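Local atomic coordinates of angiotensin-converting enzyme (Anopheles gambiae, PDB entry 6S1Y), a protein that is a zinc metallopeptidase of the angiotensin-converting enzyme family and probably removes dipeptides from the C-terminal end of peptide substrates. Residues P216-L221 with V594-S599; H327-D332 with R340-T345; G378-F383 with K552-A557. One frame throughout, in Å; residues are numbered along the deposited sequence.

Contact 1 (P216-L221 with V594-S599); sequences PLYEQL and VGWTDS
E219 and W596 meet at about a right angle, side chain against side chain, on the protein surface. The E219 side chain starts at CB, which lies 4.1 Å from V594 CG1. Its first torsion sets CG anti to the carbonyl carbon (chi1 -68°), and the extended chain beyond carries CG and the carboxylate across the end of the indole. E219 CG touches the six-membered ring, 4.0 Å from W596 CH2 and no farther from CZ3. At the tip, E219 OE1 comes to 3.8 Å from the same W596 CH2. The carboxylate plane stands 80° to the indole plane. E219 OE2 turns to R215 in a salt bridge on its own helix.

The contact joins helix 203-233 to the loop that follows helix 577-590, near the C-terminus. No direct hydrogen bond links the two segments. One water does so instead: it donates to E219 O at 2.8 Å and accepts from G595 N.

Beside E219, the isopropyl group of V594 packs obliquely against the amide of Q220, with Q220 NE2 3.7 Å from V594 CG1. The Q220 chain bends at chi2 (-63°), which brings the amide back to the valine. The edge of the Y218 ring meets the indole tip, Y218 CE2 to W596 CH2 at 4.2 Å. Y218 OH is hydrogen-bonded to S467 O, and the W596 ring also meets the ring of H222.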
ATOM      1  N   PRO A 216      -2.976   9.321  20.054  1.00 41.63           N
ATOM      2  CA  PRO A 216      -4.142   9.813  20.801  1.00 43.70           C
ATOM      3  C   PRO A 216      -5.367   9.917  19.924  1.00 41.77           C
ATOM      4  O   PRO A 216      -6.491   9.621  20.356  1.00 40.00           O
ATOM      5  CB  PRO A 216      -3.685  11.187  21.331  1.00 44.30           C
ATOM      6  CG  PRO A 216      -2.192  11.145  21.270  1.00 45.28           C
ATOM      7  CD  PRO A 216      -1.886  10.307  20.042  1.00 43.83           C
ATOM      8  N   LEU A 217      -5.174  10.338  18.679  1.00 41.86           N
ATOM      9  CA  LEU A 217      -6.293  10.426  17.750  1.00 41.28           C
ATOM     10  C   LEU A 217      -6.790   9.031  17.398  1.00 38.43           C
ATOM     11  O   LEU A 217      -7.992   8.747  17.466  1.00 35.95           O
ATOM     12  CB  LEU A 217      -5.858  11.233  16.515  1.00 44.62           C
ATOM     13  CG  LEU A 217      -5.153  12.552  16.960  1.00 49.39           C
ATOM     14  CD1 LEU A 217      -3.643  12.426  17.291  1.00 43.48           C
ATOM     15  CD2 LEU A 217      -5.343  13.691  15.958  1.00 54.68           C
ATOM     16  N   TYR A 218      -5.866   8.125  17.062  1.00 38.67           N
ATOM     17  CA  TYR A 218      -6.280   6.769  16.752  1.00 36.70           C
ATOM     18  C   TYR A 218      -7.028   6.133  17.928  1.00 36.99           C
ATOM     19  O   TYR A 218      -8.001   5.397  17.730  1.00 35.63           O
ATOM     20  CB  TYR A 218      -5.082   5.920  16.366  1.00 36.57           C
ATOM     21  CG  TYR A 218      -5.501   4.472  16.160  1.00 37.21           C
ATOM     22  CD1 TYR A 218      -6.213   4.109  15.040  1.00 35.45           C
ATOM     23  CD2 TYR A 218      -5.218   3.482  17.112  1.00 36.03           C
ATOM     24  CE1 TYR A 218      -6.635   2.825  14.838  1.00 36.23           C
ATOM     25  CE2 TYR A 218      -5.629   2.164  16.908  1.00 36.34           C
ATOM     26  CZ  TYR A 218      -6.344   1.851  15.750  1.00 36.87           C
ATOM     27  OH  TYR A 218      -6.782   0.575  15.497  1.00 36.30           O
ATOM     28  N   GLU A 219      -6.613   6.413  19.169  1.00 36.39           N
ATOM     29  CA  GLU A 219      -7.281   5.745  20.286  1.00 37.28           C
ATOM     30  C   GLU A 219      -8.683   6.306  20.513  1.00 36.27           C
ATOM     31  O   GLU A 219      -9.598   5.551  20.865  1.00 36.62           O
ATOM     32  CB  GLU A 219      -6.409   5.817  21.552  1.00 38.88           C
ATOM     33  CG  GLU A 219      -5.137   4.942  21.371  1.00 42.99           C
ATOM     34  CD  GLU A 219      -4.223   4.836  22.601  1.00 45.23           C
ATOM     35  OE1 GLU A 219      -3.490   3.830  22.641  1.00 42.66           O
ATOM     36  OE2 GLU A 219      -4.222   5.736  23.483  1.00 45.03           O
ATOM     37  N   GLN A 220      -8.897   7.599  20.292  1.00 34.17           N
ATOM     38  CA  GLN A 220     -10.253   8.120  20.354  1.00 35.24           C
ATOM     39  C   GLN A 220     -11.142   7.492  19.285  1.00 34.25           C
ATOM     40  O   GLN A 220     -12.297   7.159  19.552  1.00 34.16           O
ATOM     41  CB  GLN A 220     -10.235   9.646  20.221  1.00 37.29           C
ATOM     42  CG  GLN A 220      -9.544  10.357  21.391  1.00 38.08           C
ATOM     43  CD  GLN A 220     -10.259  10.122  22.706  1.00 38.57           C
ATOM     44  OE1 GLN A 220     -11.483  10.204  22.780  1.00 38.30           O
ATOM     45  NE2 GLN A 220      -9.490   9.819  23.750  1.00 37.54           N
ATOM     46  N   LEU A 221     -10.631   7.309  18.069  1.00 36.87           N
ATOM     47  CA  LEU A 221     -11.462   6.767  16.989  1.00 33.04           C
ATOM     48  C   LEU A 221     -11.769   5.304  17.240  1.00 33.69           C
ATOM     49  O   LEU A 221     -12.922   4.870  17.137  1.00 31.76           O
ATOM     50  CB  LEU A 221     -10.748   6.921  15.652  1.00 33.65           C
ATOM     51  CG  LEU A 221     -11.531   6.455  14.428  1.00 36.26           C
ATOM     52  CD1 LEU A 221     -12.869   7.223  14.301  1.00 34.40           C
ATOM     53  CD2 LEU A 221     -10.693   6.642  13.143  1.00 37.13           C
ATOM     54  N   VAL A 594     -11.704   4.370  26.575  1.00 37.39           N
ATOM     55  CA  VAL A 594     -10.593   4.564  25.652  1.00 36.43           C
ATOM     56  C   VAL A 594      -9.437   3.650  26.053  1.00 36.74           C
ATOM     57  O   VAL A 594      -9.151   3.485  27.246  1.00 37.98           O
ATOM     58  CB  VAL A 594     -10.171   6.046  25.648  1.00 35.96           C
ATOM     59  CG1 VAL A 594      -9.098   6.295  24.617  1.00 37.31           C
ATOM     60  CG2 VAL A 594     -11.399   6.931  25.399  1.00 36.33           C
ATOM     61  N   GLY A 595      -8.746   3.090  25.048  1.00 35.25           N
ATOM     62  CA  GLY A 595      -7.682   2.146  25.276  1.00 35.18           C
ATOM     63  C   GLY A 595      -8.199   0.728  25.489  1.00 36.30           C
ATOM     64  O   GLY A 595      -9.392   0.456  25.452  1.00 33.73           O
ATOM     65  N   TRP A 596      -7.260  -0.186  25.745  1.00 35.21           N
ATOM     66  CA  TRP A 596      -7.620  -1.590  25.821  1.00 36.80           C
ATOM     67  C   TRP A 596      -6.589  -2.411  26.597  1.00 37.26           C
ATOM     68  O   TRP A 596      -5.381  -2.203  26.496  1.00 37.43           O
ATOM     69  CB  TRP A 596      -7.767  -2.179  24.405  1.00 35.13           C
ATOM     70  CG  TRP A 596      -6.536  -1.939  23.556  1.00 34.54           C
ATOM     71  CD1 TRP A 596      -5.427  -2.731  23.475  1.00 37.23           C
ATOM     72  CD2 TRP A 596      -6.303  -0.843  22.679  1.00 33.89           C
ATOM     73  NE1 TRP A 596      -4.515  -2.197  22.585  1.00 35.11           N
ATOM     74  CE2 TRP A 596      -5.033  -1.029  22.099  1.00 35.05           C
ATOM     75  CE3 TRP A 596      -7.055   0.270  22.305  1.00 34.99           C
ATOM     76  CZ2 TRP A 596      -4.494  -0.137  21.198  1.00 34.86           C
ATOM     77  CZ3 TRP A 596      -6.510   1.158  21.411  1.00 35.91           C
ATOM     78  CH2 TRP A 596      -5.238   0.946  20.869  1.00 35.80           C
ATOM     79  N   THR A 597      -7.083  -3.413  27.300  1.00 35.59           N
ATOM     80  CA  THR A 597      -6.206  -4.447  27.818  1.00 36.88           C
ATOM     81  C   THR A 597      -5.543  -5.202  26.668  1.00 36.81           C
ATOM     82  O   THR A 597      -5.965  -5.129  25.523  1.00 36.50           O
ATOM     83  CB  THR A 597      -7.030  -5.367  28.715  1.00 37.68           C
ATOM     84  OG1 THR A 597      -8.154  -5.873  27.994  1.00 36.46           O
ATOM     85  CG2 THR A 597      -7.566  -4.570  29.882  1.00 35.96           C
ATOM     86  N   ASP A 598      -4.454  -5.915  26.993  1.00 38.34           N
ATOM     87  CA  ASP A 598      -3.772  -6.747  26.007  1.00 37.77           C
ATOM     88  C   ASP A 598      -4.649  -7.907  25.576  1.00 37.12           C
ATOM     89  O   ASP A 598      -5.360  -8.498  26.394  1.00 39.46           O
ATOM     90  CB  ASP A 598      -2.476  -7.354  26.569  1.00 38.79           C
ATOM     91  CG  ASP A 598      -1.433  -6.317  26.976  1.00 40.46           C
ATOM     92  OD1 ASP A 598      -1.672  -5.089  26.846  1.00 40.58           O
ATOM     93  OD2 ASP A 598      -0.355  -6.763  27.445  1.00 40.59           O
ATOM     94  N   SER A 599      -4.561  -8.282  24.303  1.00 39.36           N
ATOM     95  CA  SER A 599      -5.311  -9.430  23.812  1.00 39.81           C
ATOM     96  C   SER A 599      -4.852 -10.724  24.478  1.00 40.35           C
ATOM     97  O   SER A 599      -3.666 -10.931  24.719  1.00 38.54           O
ATOM     98  CB  SER A 599      -5.157  -9.562  22.302  1.00 39.33           C
ATOM     99  OG  SER A 599      -5.892 -10.685  21.845  1.00 38.05           O
TER
HETATM  100  O   HOH W   1      -9.485   3.203  22.322  1.00 32.71           O

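Contact 2 (H327-D332 with R340-T345). With KSN ((2~{S})-2-[[(4~{S})-4-azanyl-5-oxidanyl-5-oxidanylidene-pentanoyl]amino]pentanedioic acid), chain H.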
ATOM      1  N   HIS A 327      -4.364  -9.474  -6.641  1.00 47.83           N
ATOM      2  CA  HIS A 327      -4.001  -8.298  -5.866  1.00 45.84           C
ATOM      3  C   HIS A 327      -3.570  -7.183  -6.819  1.00 45.80           C
ATOM      4  O   HIS A 327      -2.658  -7.364  -7.628  1.00 48.17           O
ATOM      5  CB  HIS A 327      -2.895  -8.621  -4.877  1.00 46.52           C
ATOM      6  CG  HIS A 327      -2.724  -7.560  -3.843  1.00 46.22           C
ATOM      7  ND1 HIS A 327      -3.390  -7.592  -2.639  1.00 45.03           N
ATOM      8  CD2 HIS A 327      -2.057  -6.381  -3.877  1.00 45.90           C
ATOM      9  CE1 HIS A 327      -3.084  -6.511  -1.946  1.00 47.06           C
ATOM     10  NE2 HIS A 327      -2.287  -5.754  -2.683  1.00 46.77           N
ATOM     11  N   ALA A 328      -4.231  -6.035  -6.737  1.00 45.27           N
ATOM     12  CA  ALA A 328      -4.057  -5.001  -7.746  1.00 44.66           C
ATOM     13  C   ALA A 328      -2.613  -4.542  -7.830  1.00 45.41           C
ATOM     14  O   ALA A 328      -1.964  -4.316  -6.812  1.00 46.82           O
ATOM     15  CB  ALA A 328      -4.955  -3.799  -7.427  1.00 46.27           C
ATOM     16  N   SER A 329      -2.119  -4.348  -9.052  1.00 44.47           N
ATOM     17  CA  SER A 329      -0.742  -3.899  -9.215  1.00 45.32           C
ATOM     18  C   SER A 329      -0.584  -3.051 -10.463  1.00 43.66           C
ATOM     19  O   SER A 329      -1.425  -3.057 -11.355  1.00 44.77           O
ATOM     20  CB  SER A 329       0.226  -5.087  -9.271  1.00 45.81           C
ATOM     21  OG  SER A 329      -0.220  -6.038 -10.196  1.00 46.55           O
ATOM     22  N   ALA A 330       0.518  -2.323 -10.513  1.00 45.91           N
ATOM     23  CA  ALA A 330       0.827  -1.424 -11.611  1.00 44.18           C
ATOM     24  C   ALA A 330       2.270  -1.641 -12.042  1.00 46.97           C
ATOM     25  O   ALA A 330       3.186  -1.580 -11.211  1.00 46.90           O
ATOM     26  CB  ALA A 330       0.584   0.030 -11.197  1.00 44.47           C
ATOM     27  N   TRP A 331       2.470  -1.855 -13.356  1.00 46.96           N
ATOM     28  CA  TRP A 331       3.706  -2.410 -13.892  1.00 46.27           C
ATOM     29  C   TRP A 331       4.385  -1.469 -14.872  1.00 45.87           C
ATOM     30  O   TRP A 331       3.747  -0.904 -15.754  1.00 46.36           O
ATOM     31  CB  TRP A 331       3.440  -3.737 -14.599  1.00 47.25           C
ATOM     32  CG  TRP A 331       3.042  -4.835 -13.671  1.00 46.64           C
ATOM     33  CD1 TRP A 331       1.877  -4.931 -12.966  1.00 45.92           C
ATOM     34  CD2 TRP A 331       3.807  -6.001 -13.353  1.00 46.75           C
ATOM     35  NE1 TRP A 331       1.874  -6.092 -12.224  1.00 46.80           N
ATOM     36  CE2 TRP A 331       3.052  -6.757 -12.435  1.00 46.90           C
ATOM     37  CE3 TRP A 331       5.062  -6.472 -13.746  1.00 47.42           C
ATOM     38  CZ2 TRP A 331       3.506  -7.965 -11.908  1.00 49.34           C
ATOM     39  CZ3 TRP A 331       5.520  -7.675 -13.214  1.00 51.04           C
ATOM     40  CH2 TRP A 331       4.743  -8.409 -12.311  1.00 51.41           C
ATOM     41  N   ASP A 332       5.699  -1.338 -14.716  1.00 48.82           N
ATOM     42  CA  ASP A 332       6.566  -0.558 -15.590  1.00 49.39           C
ATOM     43  C   ASP A 332       7.465  -1.526 -16.350  1.00 52.19           C
ATOM     44  O   ASP A 332       8.231  -2.287 -15.735  1.00 52.24           O
ATOM     45  CB  ASP A 332       7.410   0.418 -14.768  1.00 50.51           C
ATOM     46  CG  ASP A 332       8.246   1.355 -15.645  1.00 55.60           C
ATOM     47  OD1 ASP A 332       8.122   1.273 -16.896  1.00 52.25           O
ATOM     48  OD2 ASP A 332       9.019   2.178 -15.080  1.00 55.16           O
ATOM     49  N   ARG A 340       1.200  -0.916 -17.468  1.00 46.39           N
ATOM     50  CA  ARG A 340       0.005  -1.737 -17.376  1.00 47.74           C
ATOM     51  C   ARG A 340      -0.461  -1.895 -15.935  1.00 46.90           C
ATOM     52  O   ARG A 340       0.339  -1.952 -14.999  1.00 45.55           O
ATOM     53  CB  ARG A 340       0.227  -3.138 -17.968  1.00 48.39           C
ATOM     54  CG  ARG A 340       0.982  -3.153 -19.269  1.00 50.51           C
ATOM     55  CD  ARG A 340       1.113  -4.562 -19.825  1.00 52.39           C
ATOM     56  NE  ARG A 340       2.264  -4.666 -20.720  1.00 54.00           N
ATOM     57  CZ  ARG A 340       2.682  -5.796 -21.277  1.00 53.01           C
ATOM     58  NH1 ARG A 340       2.036  -6.924 -21.046  1.00 50.12           N
ATOM     59  NH2 ARG A 340       3.752  -5.789 -22.059  1.00 54.00           N
ATOM     60  N   ILE A 341      -1.775  -2.024 -15.791  1.00 45.71           N
ATOM     61  CA  ILE A 341      -2.407  -2.342 -14.525  1.00 45.22           C
ATOM     62  C   ILE A 341      -3.055  -3.706 -14.652  1.00 44.56           C
ATOM     63  O   ILE A 341      -3.669  -4.023 -15.679  1.00 45.35           O
ATOM     64  CB  ILE A 341      -3.438  -1.260 -14.123  1.00 44.64           C
ATOM     65  CG1 ILE A 341      -2.694  -0.017 -13.637  1.00 45.31           C
ATOM     66  CG2 ILE A 341      -4.420  -1.804 -13.085  1.00 43.61           C
ATOM     67  CD1 ILE A 341      -3.583   1.208 -13.359  1.00 44.77           C
ATOM     68  N   LYS A 342      -2.926  -4.505 -13.602  1.00 42.79           N
ATOM     69  CA  LYS A 342      -3.637  -5.768 -13.469  1.00 42.82           C
ATOM     70  C   LYS A 342      -4.486  -5.632 -12.211  1.00 44.71           C
ATOM     71  O   LYS A 342      -3.955  -5.580 -11.093  1.00 44.07           O
ATOM     72  CB  LYS A 342      -2.662  -6.943 -13.386  1.00 42.81           C
ATOM     73  CG  LYS A 342      -3.326  -8.290 -13.187  1.00 44.36           C
ATOM     74  CD  LYS A 342      -2.367  -9.442 -13.539  1.00 47.17           C
ATOM     75  CE  LYS A 342      -1.047  -9.364 -12.768  1.00 47.04           C
ATOM     76  NZ  LYS A 342      -1.190  -9.754 -11.343  1.00 47.83           N
ATOM     77  N   GLN A 343      -5.796  -5.541 -12.391  1.00 43.62           N
ATOM     78  CA  GLN A 343      -6.713  -5.308 -11.291  1.00 44.99           C
ATOM     79  C   GLN A 343      -8.000  -6.066 -11.548  1.00 45.80           C
ATOM     80  O   GLN A 343      -8.579  -5.970 -12.638  1.00 44.70           O
ATOM     81  CB  GLN A 343      -7.009  -3.812 -11.118  1.00 43.95           C
ATOM     82  CG  GLN A 343      -7.855  -3.501  -9.883  1.00 43.81           C
ATOM     83  CD  GLN A 343      -7.949  -2.014  -9.584  1.00 43.76           C
ATOM     84  OE1 GLN A 343      -7.116  -1.219 -10.014  1.00 42.17           O
ATOM     85  NE2 GLN A 343      -8.979  -1.632  -8.829  1.00 46.72           N
ATOM     86  N   CYS A 344      -8.447  -6.813 -10.544  1.00 45.61           N
ATOM     87  CA  CYS A 344      -9.720  -7.527 -10.634  1.00 46.31           C
ATOM     88  C   CYS A 344     -10.831  -6.598 -10.140  1.00 45.77           C
ATOM     89  O   CYS A 344     -11.548  -6.851  -9.179  1.00 47.34           O
ATOM     90  CB  CYS A 344      -9.640  -8.853  -9.886  1.00 48.30           C
ATOM     91  SG  CYS A 344      -8.320  -9.943 -10.596  1.00 47.94           S
ATOM     92  N   THR A 345     -10.966  -5.505 -10.891  1.00 45.82           N
ATOM     93  CA  THR A 345     -11.849  -4.400 -10.554  1.00 45.92           C
ATOM     94  C   THR A 345     -13.302  -4.811 -10.372  1.00 46.98           C
ATOM     95  O   THR A 345     -13.864  -5.574 -11.161  1.00 46.45           O
ATOM     96  CB  THR A 345     -11.768  -3.340 -11.659  1.00 44.29           C
ATOM     97  OG1 THR A 345     -10.395  -3.119 -12.010  1.00 43.53           O
ATOM     98  CG2 THR A 345     -12.377  -2.018 -11.190  1.00 47.07           C
TER
HETATM   99  C10 KSN H 710       3.112  -4.977  -5.812  0.62 54.97           C
HETATM  100  C13 KSN H 710       0.296  -1.448  -4.706  0.62 46.66           C
HETATM  101  C17 KSN H 710      -3.157  -2.919   0.651  0.62 46.93           C
HETATM  102  C02 KSN H 710      -3.022  -1.532   0.012  0.62 47.60           C
HETATM  103  C03 KSN H 710      -2.133  -1.454  -1.238  0.62 46.92           C
HETATM  104  C04 KSN H 710      -1.886  -2.751  -1.992  0.62 46.80           C
HETATM  105  C05 KSN H 710      -2.362  -2.762  -3.468  0.62 48.20           C
HETATM  106  C07 KSN H 710       0.023  -2.949  -4.443  0.62 48.54           C
HETATM  107  C08 KSN H 710       0.790  -3.882  -5.371  0.62 49.29           C
HETATM  108  C09 KSN H 710       2.312  -3.848  -5.134  0.62 50.71           C
HETATM  109  N01 KSN H 710      -2.495  -0.571   0.987  0.62 47.77           N
HETATM  110  N06 KSN H 710      -1.438  -2.916  -4.600  0.62 47.43           N
HETATM  111  O11 KSN H 710       2.512  -6.030  -6.193  0.62 55.14           O
HETATM  112  O12 KSN H 710       4.376  -4.880  -5.987  0.62 56.73           O
HETATM  113  O14 KSN H 710      -0.387  -0.864  -5.593  0.62 46.20           O
HETATM  114  O15 KSN H 710       1.132  -0.799  -4.048  0.62 46.88           O
HETATM  115  O16 KSN H 710      -3.534  -2.714  -3.699  0.62 47.41           O
HETATM  116  O18 KSN H 710      -4.057  -3.683   0.209  0.62 47.97           O
HETATM  117  O19 KSN H 710      -2.435  -3.344   1.592  0.62 44.86           O
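W331 and R340 face each other as an antiparallel hydrogen-bonded pair, and their side chains leave the sheet on the same face. S329 and K342, also a hydrogen-bonded pair, put theirs on that face too. The W331 indole lies along its own strand, with its N-H aimed in the ring plane at S329 OG, 2.9 Å from NE1. S329 OG sits between the backbone N and the carbonyl carbon (chi1 50°), which places it in the path of that N-H. The K342 chain bends at chi3 and chi4, and its NZ reaches V325 O rather than the serine. R340 leads away to a salt bridge with D338.

These strands form the small beta hairpin beside the zinc site. Each hydrogen-bonded pair makes two backbone bonds; W331 N to R340 O, at 2.7 Å, is the shortest. Between them, A330 and I341 form a non-hydrogen-bonded pair on the opposite face, with A330 CB 4.1 Å from I341 CG1. A330 also touches E358 and H361 of the zinc-binding helix 349-368.

H327, A328 and S329 form part of the ligand pocket. A328 CB packs on Q343 CG at 3.8 Å, while the backbone A328 O accepts from the ligand's amide nitrogen, KSN N06, at 2.7 Å. The H327 ring makes a tight, oblique approach, NE2 3.1 Å from KSN C05, and is stacked on Y486. C344 is tied to C326 by a disulfide.

Contact 3 (G378-F383 with K552-A557)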
ATOM      1  N   GLY A 378      10.671   5.619  -7.585  1.00 53.00           N
ATOM      2  CA  GLY A 378      10.287   6.709  -6.704  1.00 51.85           C
ATOM      3  C   GLY A 378      11.481   7.349  -6.013  1.00 49.37           C
ATOM      4  O   GLY A 378      12.550   6.766  -5.893  1.00 51.44           O
ATOM      5  N   ALA A 379      11.305   8.604  -5.589  1.00 48.61           N
ATOM      6  CA  ALA A 379      12.330   9.254  -4.773  1.00 50.28           C
ATOM      7  C   ALA A 379      12.632   8.428  -3.524  1.00 49.72           C
ATOM      8  O   ALA A 379      13.795   8.279  -3.130  1.00 46.79           O
ATOM      9  CB  ALA A 379      11.887  10.673  -4.411  1.00 50.19           C
ATOM     10  N   ASN A 380      11.584   7.901  -2.868  1.00 50.17           N
ATOM     11  CA  ASN A 380      11.701   6.735  -1.985  1.00 48.34           C
ATOM     12  C   ASN A 380      10.411   5.932  -2.151  1.00 45.61           C
ATOM     13  O   ASN A 380       9.473   6.409  -2.803  1.00 45.93           O
ATOM     14  CB  ASN A 380      11.974   7.128  -0.531  1.00 47.38           C
ATOM     15  CG  ASN A 380      10.834   7.887   0.116  1.00 48.75           C
ATOM     16  OD1 ASN A 380       9.654   7.540  -0.054  1.00 48.81           O
ATOM     17  ND2 ASN A 380      11.175   8.932   0.880  1.00 47.48           N
ATOM     18  N   PRO A 381      10.323   4.714  -1.614  1.00 44.82           N
ATOM     19  CA  PRO A 381       9.135   3.879  -1.900  1.00 45.48           C
ATOM     20  C   PRO A 381       7.828   4.507  -1.476  1.00 45.12           C
ATOM     21  O   PRO A 381       6.777   4.134  -2.010  1.00 47.78           O
ATOM     22  CB  PRO A 381       9.412   2.582  -1.123  1.00 48.13           C
ATOM     23  CG  PRO A 381      10.919   2.556  -0.953  1.00 45.69           C
ATOM     24  CD  PRO A 381      11.348   3.989  -0.845  1.00 45.57           C
ATOM     25  N   GLY A 382       7.842   5.456  -0.541  1.00 46.62           N
ATOM     26  CA  GLY A 382       6.611   6.105  -0.139  1.00 43.73           C
ATOM     27  C   GLY A 382       6.109   7.119  -1.135  1.00 44.71           C
ATOM     28  O   GLY A 382       4.894   7.335  -1.242  1.00 46.56           O
ATOM     29  N   PHE A 383       7.006   7.770  -1.870  1.00 44.96           N
ATOM     30  CA  PHE A 383       6.539   8.659  -2.931  1.00 46.17           C
ATOM     31  C   PHE A 383       5.673   7.905  -3.934  1.00 45.16           C
ATOM     32  O   PHE A 383       4.635   8.407  -4.370  1.00 46.22           O
ATOM     33  CB  PHE A 383       7.713   9.297  -3.665  1.00 47.11           C
ATOM     34  CG  PHE A 383       8.315  10.470  -2.958  1.00 47.98           C
ATOM     35  CD1 PHE A 383       8.802  10.346  -1.675  1.00 48.56           C
ATOM     36  CD2 PHE A 383       8.439  11.685  -3.610  1.00 49.38           C
ATOM     37  CE1 PHE A 383       9.374  11.414  -1.036  1.00 51.12           C
ATOM     38  CE2 PHE A 383       9.019  12.756  -2.987  1.00 52.22           C
ATOM     39  CZ  PHE A 383       9.488  12.631  -1.693  1.00 51.44           C
ATOM     40  N   LYS A 552      17.417  12.418  -7.653  1.00 59.98           N
ATOM     41  CA  LYS A 552      17.863  13.210  -6.514  1.00 60.16           C
ATOM     42  C   LYS A 552      17.467  12.547  -5.193  1.00 59.88           C
ATOM     43  O   LYS A 552      16.498  11.775  -5.133  1.00 57.51           O
ATOM     44  CB  LYS A 552      17.270  14.625  -6.577  1.00 60.06           C
ATOM     45  CG  LYS A 552      17.590  15.343  -7.874  1.00 61.63           C
ATOM     46  CD  LYS A 552      17.261  16.826  -7.798  1.00 66.48           C
ATOM     47  CE  LYS A 552      18.010  17.620  -8.874  1.00 73.20           C
ATOM     48  NZ  LYS A 552      17.449  19.000  -9.033  1.00 73.80           N
ATOM     49  N   PRO A 553      18.217  12.818  -4.125  1.00 61.06           N
ATOM     50  CA  PRO A 553      17.762  12.434  -2.780  1.00 60.87           C
ATOM     51  C   PRO A 553      16.354  12.946  -2.525  1.00 58.80           C
ATOM     52  O   PRO A 553      15.987  14.043  -2.957  1.00 58.23           O
ATOM     53  CB  PRO A 553      18.777  13.115  -1.853  1.00 60.84           C
ATOM     54  CG  PRO A 553      20.002  13.284  -2.697  1.00 60.70           C
ATOM     55  CD  PRO A 553      19.519  13.510  -4.098  1.00 60.62           C
ATOM     56  N   TRP A 554      15.571  12.155  -1.786  1.00 56.23           N
ATOM     57  CA  TRP A 554      14.137  12.401  -1.770  1.00 54.95           C
ATOM     58  C   TRP A 554      13.773  13.709  -1.076  1.00 53.46           C
ATOM     59  O   TRP A 554      12.737  14.297  -1.405  1.00 54.41           O
ATOM     60  CB  TRP A 554      13.397  11.206  -1.148  1.00 53.08           C
ATOM     61  CG  TRP A 554      13.608  10.976   0.294  1.00 51.63           C
ATOM     62  CD1 TRP A 554      14.399  10.016   0.875  1.00 53.31           C
ATOM     63  CD2 TRP A 554      12.988  11.691   1.368  1.00 51.76           C
ATOM     64  NE1 TRP A 554      14.333  10.115   2.243  1.00 52.22           N
ATOM     65  CE2 TRP A 554      13.459  11.122   2.572  1.00 52.49           C
ATOM     66  CE3 TRP A 554      12.075  12.755   1.428  1.00 51.30           C
ATOM     67  CZ2 TRP A 554      13.055  11.591   3.822  1.00 50.56           C
ATOM     68  CZ3 TRP A 554      11.682  13.218   2.661  1.00 53.39           C
ATOM     69  CH2 TRP A 554      12.176  12.638   3.850  1.00 51.20           C
ATOM     70  N   PRO A 555      14.584  14.228  -0.153  1.00 53.36           N
ATOM     71  CA  PRO A 555      14.243  15.553   0.400  1.00 56.24           C
ATOM     72  C   PRO A 555      14.175  16.623  -0.674  1.00 57.49           C
ATOM     73  O   PRO A 555      13.280  17.474  -0.636  1.00 57.82           O
ATOM     74  CB  PRO A 555      15.357  15.813   1.424  1.00 55.12           C
ATOM     75  CG  PRO A 555      15.844  14.467   1.795  1.00 54.15           C
ATOM     76  CD  PRO A 555      15.750  13.643   0.535  1.00 54.12           C
ATOM     77  N   ASP A 556      15.071  16.573  -1.665  1.00 59.33           N
ATOM     78  CA  ASP A 556      15.021  17.556  -2.747  1.00 59.49           C
ATOM     79  C   ASP A 556      13.782  17.360  -3.605  1.00 56.91           C
ATOM     80  O   ASP A 556      13.146  18.334  -4.020  1.00 57.38           O
ATOM     81  CB  ASP A 556      16.289  17.469  -3.603  1.00 62.28           C
ATOM     82  CG  ASP A 556      17.558  17.712  -2.795  1.00 63.07           C
ATOM     83  OD1 ASP A 556      17.628  18.718  -2.048  1.00 63.20           O
ATOM     84  OD2 ASP A 556      18.481  16.879  -2.891  1.00 64.90           O
ATOM     85  N   ALA A 557      13.405  16.112  -3.867  1.00 57.21           N
ATOM     86  CA  ALA A 557      12.168  15.883  -4.613  1.00 56.72           C
ATOM     87  C   ALA A 557      10.964  16.445  -3.861  1.00 55.51           C
ATOM     88  O   ALA A 557      10.082  17.074  -4.463  1.00 53.54           O
ATOM     89  CB  ALA A 557      11.990  14.390  -4.886  1.00 55.51           C
TER
HETATM   90  O   HOH W   2      15.866   9.307  -4.568  1.00 53.33           O
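Two helix N-termini meet here, that of helix 381-395 and that of helix 554-562. N380 is the N-cap of the first. Its OD1 accepts from both G382 N, at 2.8 Å, and F383 N, at 3.2 Å. This double grip fixes the amide, and ND2 is turned onto the indole of W554.

N380 ND2 lies over one face of that indole, offset toward the rim and 3.2 Å from W554 CG. The amide and ring planes stand 70° apart. CD of P555, the next residue, lies over the opposite face toward its rim. W554 NE1 is hydrogen-bonded to Y198 O.

A379 fills the middle of the contact. Its CB is 3.6 Å from W554 CB and 3.7 Å from A557 CB, and it also lies over the centre of the F383 ring on one face. The F383 side chain crosses that of W554 at about a right angle, F383 CE1 to W554 CE3 at 3.9 Å. F383 CE2 reaches A557 CB at 3.9 Å. The ring of F383 also meets F507 edge-to-face.

A water lies close to both A379 O and K552 O. Helix 381-395 carries the zinc ligand E385 just beyond F383. Its start is a classic Asn N-cap: the side-chain oxygen takes up first-turn N-H groups that have no carbonyl of a preceding helical turn to meet.

How the contacts relate
Along the chain, contact 1 closes a long loop, and contacts 2 and 3 are nested inside it. Contact 2 closes before contact 3 opens. Contact 1 lies at the surface, with its centre about 35 Å from that of contact 2 and about 33 Å from that of contact 3. Contacts 2 and 3 are buried, with centres about 23 Å apart and nearest atoms about 8 Å apart. None of the three touches another. Contact 2 lies against helix 349-368, which bears the zinc ligands H357 and H361. Contact 3 lies farther from the metal and relates to it through helix 381-395, which bears E385. All three contacts belong to one mainly helical peptidase fold.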